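Local structure of vanadium-dependent bromoperoxidase (Corallina officinalis, 1QHB) at residues A[496-510]-A[521-535]. The protein catalyses the bromination of organic substrates with hydrogen peroxide and bromide, using bound vanadate, and works as a homododecamer. Sequence-based numbering, arbitrary orientation.
Sequences LKAFFDANFQIDQVF and KSSFPGPLTVAGELN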
loop_
_atom_site.group_PDB
_atom_site.type_symbol
_atom_site.label_atom_id
_atom_site.label_comp_id
_atom_site.label_asym_id
_atom_site.label_seq_id
_atom_site.Cartn_x
_atom_site.Cartn_y
_atom_site.Cartn_z
ATOM N N LEU A 496 -7.127 -34.002 22.829
ATOM C CA LEU A 496 -6.820 -35.419 22.966
ATOM C C LEU A 496 -7.606 -36.268 21.959
ATOM O O LEU A 496 -7.043 -37.243 21.473
ATOM C CB LEU A 496 -7.135 -35.892 24.397
ATOM C CG LEU A 496 -6.287 -35.289 25.522
ATOM C CD1 LEU A 496 -6.851 -35.727 26.885
ATOM C CD2 LEU A 496 -4.834 -35.675 25.381
ATOM N N LYS A 497 -8.883 -35.970 21.685
ATOM C CA LYS A 497 -9.580 -36.844 20.713
ATOM C C LYS A 497 -9.010 -36.584 19.314
ATOM O O LYS A 497 -9.033 -37.499 18.536
ATOM C CB LYS A 497 -11.072 -36.643 20.700
ATOM C CG LYS A 497 -11.870 -36.962 21.956
ATOM C CD LYS A 497 -13.345 -36.779 21.750
ATOM C CE LYS A 497 -13.689 -35.324 21.547
ATOM N NZ LYS A 497 -15.139 -34.984 21.623
ATOM N N ALA A 498 -8.474 -35.436 18.939
ATOM C CA ALA A 498 -7.855 -35.177 17.675
ATOM C C ALA A 498 -6.514 -35.923 17.602
ATOM O O ALA A 498 -6.146 -36.407 16.530
ATOM C CB ALA A 498 -7.522 -33.686 17.474
ATOM N N PHE A 499 -5.756 -35.901 18.691
ATOM C CA PHE A 499 -4.401 -36.414 18.600
ATOM C C PHE A 499 -4.291 -37.926 18.688
ATOM O O PHE A 499 -3.321 -38.496 18.165
ATOM C CB PHE A 499 -3.618 -35.773 19.766
ATOM C CG PHE A 499 -2.225 -35.441 19.339
ATOM C CD1 PHE A 499 -1.263 -36.423 19.263
ATOM C CD2 PHE A 499 -1.910 -34.158 18.994
ATOM C CE1 PHE A 499 0.026 -36.098 18.862
ATOM C CE2 PHE A 499 -0.651 -33.826 18.552
ATOM C CZ PHE A 499 0.316 -34.801 18.501
ATOM N N PHE A 500 -5.196 -38.546 19.416
ATOM C CA PHE A 500 -5.151 -39.997 19.640
ATOM C C PHE A 500 -6.151 -40.684 18.712
ATOM O O PHE A 500 -6.960 -39.968 18.088
ATOM C CB PHE A 500 -5.477 -40.454 21.075
ATOM C CG PHE A 500 -4.314 -40.291 22.009
ATOM C CD1 PHE A 500 -3.357 -41.267 22.187
ATOM C CD2 PHE A 500 -4.191 -39.102 22.734
ATOM C CE1 PHE A 500 -2.288 -41.060 23.039
ATOM C CE2 PHE A 500 -3.111 -38.894 23.560
ATOM C CZ PHE A 500 -2.153 -39.879 23.743
ATOM N N ASP A 501 -6.057 -41.990 18.531
ATOM C CA ASP A 501 -7.023 -42.705 17.665
ATOM C C ASP A 501 -8.253 -42.813 18.544
ATOM O O ASP A 501 -8.332 -43.780 19.380
ATOM C CB ASP A 501 -6.471 -44.087 17.303
ATOM C CG ASP A 501 -7.290 -44.862 16.313
ATOM O OD1 ASP A 501 -8.386 -44.431 15.917
ATOM O OD2 ASP A 501 -6.878 -45.953 15.858
ATOM N N ALA A 502 -9.144 -41.851 18.541
ATOM C CA ALA A 502 -10.250 -41.775 19.486
ATOM C C ALA A 502 -11.238 -42.914 19.503
ATOM O O ALA A 502 -11.919 -43.117 20.540
ATOM C CB ALA A 502 -10.978 -40.459 19.234
ATOM N N ASN A 503 -11.420 -43.617 18.398
ATOM C CA ASN A 503 -12.368 -44.730 18.348
ATOM C C ASN A 503 -11.739 -46.068 18.716
ATOM O O ASN A 503 -12.399 -47.101 18.613
ATOM C CB ASN A 503 -13.001 -44.846 16.942
ATOM C CG ASN A 503 -13.865 -43.634 16.723
ATOM O OD1 ASN A 503 -14.701 -43.209 17.484
ATOM N ND2 ASN A 503 -13.731 -42.885 15.675
ATOM N N PHE A 504 -10.473 -46.086 19.103
ATOM C CA PHE A 504 -9.829 -47.319 19.546
ATOM C C PHE A 504 -10.641 -47.793 20.751
ATOM O O PHE A 504 -11.131 -46.935 21.513
ATOM C CB PHE A 504 -8.391 -47.048 19.924
ATOM C CG PHE A 504 -7.492 -48.126 20.448
ATOM C CD1 PHE A 504 -6.877 -48.987 19.587
ATOM C CD2 PHE A 504 -7.299 -48.309 21.809
ATOM C CE1 PHE A 504 -6.047 -49.985 20.072
ATOM C CE2 PHE A 504 -6.502 -49.302 22.316
ATOM C CZ PHE A 504 -5.851 -50.147 21.435
ATOM N N GLN A 505 -10.789 -49.095 20.886
ATOM C CA GLN A 505 -11.584 -49.643 21.972
ATOM C C GLN A 505 -10.766 -50.046 23.195
ATOM O O GLN A 505 -9.597 -50.415 23.201
ATOM C CB GLN A 505 -12.373 -50.828 21.416
ATOM C CG GLN A 505 -13.391 -50.361 20.387
ATOM C CD GLN A 505 -14.163 -51.459 19.688
ATOM O OE1 GLN A 505 -15.006 -51.160 18.847
ATOM N NE2 GLN A 505 -13.892 -52.699 19.994
ATOM N N ILE A 506 -11.424 -49.844 24.343
ATOM C CA ILE A 506 -10.941 -50.227 25.656
ATOM C C ILE A 506 -11.751 -51.454 26.086
ATOM O O ILE A 506 -12.986 -51.415 26.199
ATOM C CB ILE A 506 -11.090 -49.092 26.675
ATOM C CG1 ILE A 506 -10.326 -47.817 26.234
ATOM C CG2 ILE A 506 -10.567 -49.528 28.033
ATOM C CD1 ILE A 506 -10.741 -46.599 27.043
ATOM N N ASP A 507 -11.075 -52.569 26.245
ATOM C CA ASP A 507 -11.718 -53.825 26.589
ATOM C C ASP A 507 -11.804 -54.163 28.072
ATOM O O ASP A 507 -12.626 -55.008 28.427
ATOM C CB ASP A 507 -10.973 -54.968 25.874
ATOM C CG ASP A 507 -10.993 -54.786 24.368
ATOM O OD1 ASP A 507 -12.075 -54.482 23.824
ATOM O OD2 ASP A 507 -9.920 -54.944 23.749
ATOM N N GLN A 508 -11.004 -53.572 28.935
ATOM C CA GLN A 508 -11.021 -53.821 30.370
ATOM C C GLN A 508 -11.767 -52.674 31.053
ATOM O O GLN A 508 -11.361 -51.508 30.926
ATOM C CB GLN A 508 -9.629 -53.887 30.954
ATOM C CG GLN A 508 -8.682 -54.989 30.520
ATOM C CD GLN A 508 -7.398 -54.894 31.345
ATOM O OE1 GLN A 508 -6.655 -53.910 31.290
ATOM N NE2 GLN A 508 -7.142 -55.930 32.139
ATOM N N VAL A 509 -12.897 -52.961 31.651
ATOM C CA VAL A 509 -13.730 -51.980 32.294
ATOM C C VAL A 509 -13.727 -52.216 33.789
ATOM O O VAL A 509 -14.049 -53.310 34.241
ATOM C CB VAL A 509 -15.170 -51.967 31.772
ATOM C CG1 VAL A 509 -15.923 -50.730 32.247
ATOM C CG2 VAL A 509 -15.193 -51.960 30.242
ATOM N N PHE A 510 -13.317 -51.192 34.546
ATOM C CA PHE A 510 -13.245 -51.284 35.979
ATOM C C PHE A 510 -14.180 -50.323 36.676
ATOM O O PHE A 510 -14.561 -49.332 36.106
ATOM C CB PHE A 510 -11.835 -50.935 36.450
ATOM C CG PHE A 510 -10.824 -51.965 36.064
ATOM C CD1 PHE A 510 -10.718 -53.152 36.773
ATOM C CD2 PHE A 510 -10.039 -51.761 34.949
ATOM C CE1 PHE A 510 -9.799 -54.120 36.364
ATOM C CE2 PHE A 510 -9.126 -52.717 34.546
ATOM C CZ PHE A 510 -8.997 -53.895 35.254
ATOM N N LYS A 521 -13.466 -55.627 38.347
ATOM C CA LYS A 521 -13.980 -55.717 36.982
ATOM C C LYS A 521 -15.444 -55.340 37.038
ATOM O O LYS A 521 -16.186 -55.729 37.939
ATOM C CB LYS A 521 -13.650 -57.080 36.397
ATOM C CG LYS A 521 -14.238 -57.355 35.026
ATOM C CD LYS A 521 -14.110 -58.826 34.656
ATOM C CE LYS A 521 -14.532 -59.057 33.212
ATOM N NZ LYS A 521 -14.306 -60.472 32.806
ATOM N N SER A 522 -15.872 -54.479 36.122
ATOM C CA SER A 522 -17.251 -54.018 36.087
ATOM C C SER A 522 -18.206 -55.080 35.557
ATOM O O SER A 522 -17.801 -55.938 34.775
ATOM C CB SER A 522 -17.274 -52.804 35.135
ATOM O OG SER A 522 -18.596 -52.455 34.798
ATOM N N SER A 523 -19.511 -54.888 35.759
ATOM C CA SER A 523 -20.465 -55.864 35.179
ATOM C C SER A 523 -20.771 -55.450 33.739
ATOM O O SER A 523 -21.300 -56.234 32.954
ATOM C CB SER A 523 -21.749 -55.948 35.993
ATOM O OG SER A 523 -22.247 -54.616 36.128
ATOM N N PHE A 524 -20.490 -54.188 33.404
ATOM C CA PHE A 524 -20.642 -53.748 32.020
ATOM C C PHE A 524 -19.560 -54.466 31.216
ATOM O O PHE A 524 -18.360 -54.462 31.506
ATOM C CB PHE A 524 -20.508 -52.244 31.923
ATOM C CG PHE A 524 -20.691 -51.724 30.536
ATOM C CD1 PHE A 524 -21.967 -51.534 30.029
ATOM C CD2 PHE A 524 -19.584 -51.418 29.740
ATOM C CE1 PHE A 524 -22.144 -51.022 28.757
ATOM C CE2 PHE A 524 -19.752 -50.941 28.448
ATOM C CZ PHE A 524 -21.051 -50.743 27.977
ATOM N N PRO A 525 -19.956 -55.170 30.177
ATOM C CA PRO A 525 -19.034 -55.915 29.352
ATOM C C PRO A 525 -17.988 -55.062 28.640
ATOM O O PRO A 525 -16.809 -55.443 28.554
ATOM C CB PRO A 525 -19.915 -56.595 28.313
ATOM C CG PRO A 525 -21.326 -56.409 28.739
ATOM C CD PRO A 525 -21.375 -55.265 29.724
ATOM N N GLY A 526 -18.404 -53.933 28.059
ATOM C CA GLY A 526 -17.473 -53.128 27.261
ATOM C C GLY A 526 -17.759 -53.592 25.830
ATOM O O GLY A 526 -18.731 -54.311 25.601
ATOM N N PRO A 527 -16.942 -53.191 24.888
ATOM C CA PRO A 527 -15.825 -52.298 25.158
ATOM C C PRO A 527 -16.336 -50.868 25.200
ATOM O O PRO A 527 -17.472 -50.529 24.887
ATOM C CB PRO A 527 -14.952 -52.542 23.910
ATOM C CG PRO A 527 -15.998 -52.622 22.834
ATOM C CD PRO A 527 -17.057 -53.519 23.440
ATOM N N LEU A 528 -15.477 -49.964 25.597
ATOM C CA LEU A 528 -15.749 -48.526 25.595
ATOM C C LEU A 528 -14.780 -47.952 24.573
ATOM O O LEU A 528 -13.857 -48.676 24.187
ATOM C CB LEU A 528 -15.434 -48.010 27.000
ATOM C CG LEU A 528 -16.407 -48.482 28.102
ATOM C CD1 LEU A 528 -15.887 -48.105 29.472
ATOM C CD2 LEU A 528 -17.768 -47.839 27.879
ATOM N N THR A 529 -14.907 -46.720 24.136
ATOM C CA THR A 529 -13.928 -46.158 23.209
ATOM C C THR A 529 -13.220 -45.055 23.984
ATOM O O THR A 529 -13.812 -44.496 24.937
ATOM C CB THR A 529 -14.580 -45.554 21.946
ATOM O OG1 THR A 529 -15.467 -44.495 22.318
ATOM C CG2 THR A 529 -15.488 -46.540 21.224
ATOM N N VAL A 530 -12.049 -44.679 23.528
ATOM C CA VAL A 530 -11.288 -43.588 24.095
ATOM C C VAL A 530 -12.082 -42.303 24.029
ATOM O O VAL A 530 -12.147 -41.516 24.987
ATOM C CB VAL A 530 -9.958 -43.445 23.319
ATOM C CG1 VAL A 530 -9.167 -42.193 23.734
ATOM C CG2 VAL A 530 -9.087 -44.655 23.563
ATOM N N ALA A 531 -12.741 -42.023 22.901
ATOM C CA ALA A 531 -13.515 -40.788 22.756
ATOM C C ALA A 531 -14.647 -40.738 23.766
ATOM O O ALA A 531 -14.950 -39.659 24.340
ATOM C CB ALA A 531 -14.102 -40.621 21.359
ATOM N N GLY A 532 -15.391 -41.845 23.907
ATOM C CA GLY A 532 -16.516 -41.803 24.862
ATOM C C GLY A 532 -16.031 -41.685 26.301
ATOM O O GLY A 532 -16.697 -41.025 27.078
ATOM N N GLU A 533 -14.887 -42.263 26.701
ATOM C CA GLU A 533 -14.378 -42.146 28.052
ATOM C C GLU A 533 -13.686 -40.782 28.274
ATOM O O GLU A 533 -13.529 -40.346 29.418
ATOM C CB GLU A 533 -13.402 -43.287 28.371
ATOM C CG GLU A 533 -14.097 -44.649 28.549
ATOM C CD GLU A 533 -15.128 -44.568 29.677
ATOM O OE1 GLU A 533 -14.691 -44.473 30.859
ATOM O OE2 GLU A 533 -16.329 -44.554 29.343
ATOM N N LEU A 534 -13.262 -40.108 27.206
ATOM C CA LEU A 534 -12.672 -38.754 27.353
ATOM C C LEU A 534 -13.805 -37.765 27.496
ATOM O O LEU A 534 -13.814 -36.868 28.352
ATOM C CB LEU A 534 -11.779 -38.383 26.187
ATOM C CG LEU A 534 -10.410 -39.063 26.120
ATOM C CD1 LEU A 534 -9.738 -38.777 24.757
ATOM C CD2 LEU A 534 -9.515 -38.594 27.260
ATOM N N ASN A 535 -14.875 -37.965 26.705
ATOM C CA ASN A 535 -16.080 -37.167 26.835
ATOM C C ASN A 535 -16.654 -37.386 28.228
ATOM O O ASN A 535 -17.069 -36.461 28.928
ATOM C CB ASN A 535 -17.167 -37.491 25.790
ATOM C CG ASN A 535 -16.864 -37.042 24.383
ATOM O OD1 ASN A 535 -15.940 -36.269 24.073
ATOM N ND2 ASN A 535 -17.650 -37.531 23.417
HETATM O O HOH W 1 -17.265 -37.025 20.565
HETATM O O HOH W 2 -16.345 -43.527 19.793
#
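K497, near the end of helix 484-499, reaches over to A531, L534 and N535 in the first two turns of helix 530-548. Its CG lies 4.0 Å from L534 CD1. CD passes the methyl of A531 and, like CE, lies 3.5 Å from N535 OD1; K497 and N535 cross at about a right angle. The chain bends about CG-CD (chi3 -68°), which turns NZ onto N535 OD1 at 2.9 Å, in the carbonyl plane and on a lone pair. NZ also bonds the backbone O of P587. A water accepts from both K497 NZ and N535 ND2, and ND2 donates to P229 O as well. With an alanine here, N535 OD1 and P587 O would probably lose their charged donor.

Beside this, L496 crosses L534 at about a right angle and continues the apolar seam between the two helices. Past the helix end, the type I turn D501-F504 meets the start of the second helix. A531 N donates to A502 O (2.7 Å), and V530 N meets F504 O almost head-on. T529 is the N-cap: its OG1 accepts from G532 N and also shares a water with N503 OD1.

Next comes a short antiparallel ladder. I506 and L528 form a hydrogen-bonded pair, with I506 N to L528 O nearly straight (178°). The cis proline P527 lies beside Q505, its CG 3.5 Å from Q505 NE2. Further on, V509 packs CG1 against S522 CB and L528 CD1. S522 N closes this end on V509 O.

R44 of a second subunit pairs with D501 at the turn, away from the vanadate and calcium sites. Five backbone hydrogen bonds join the segments, so much of the contact does not depend on side-chain identity; K497 to N535 is its one direct side-chain hydrogen bond.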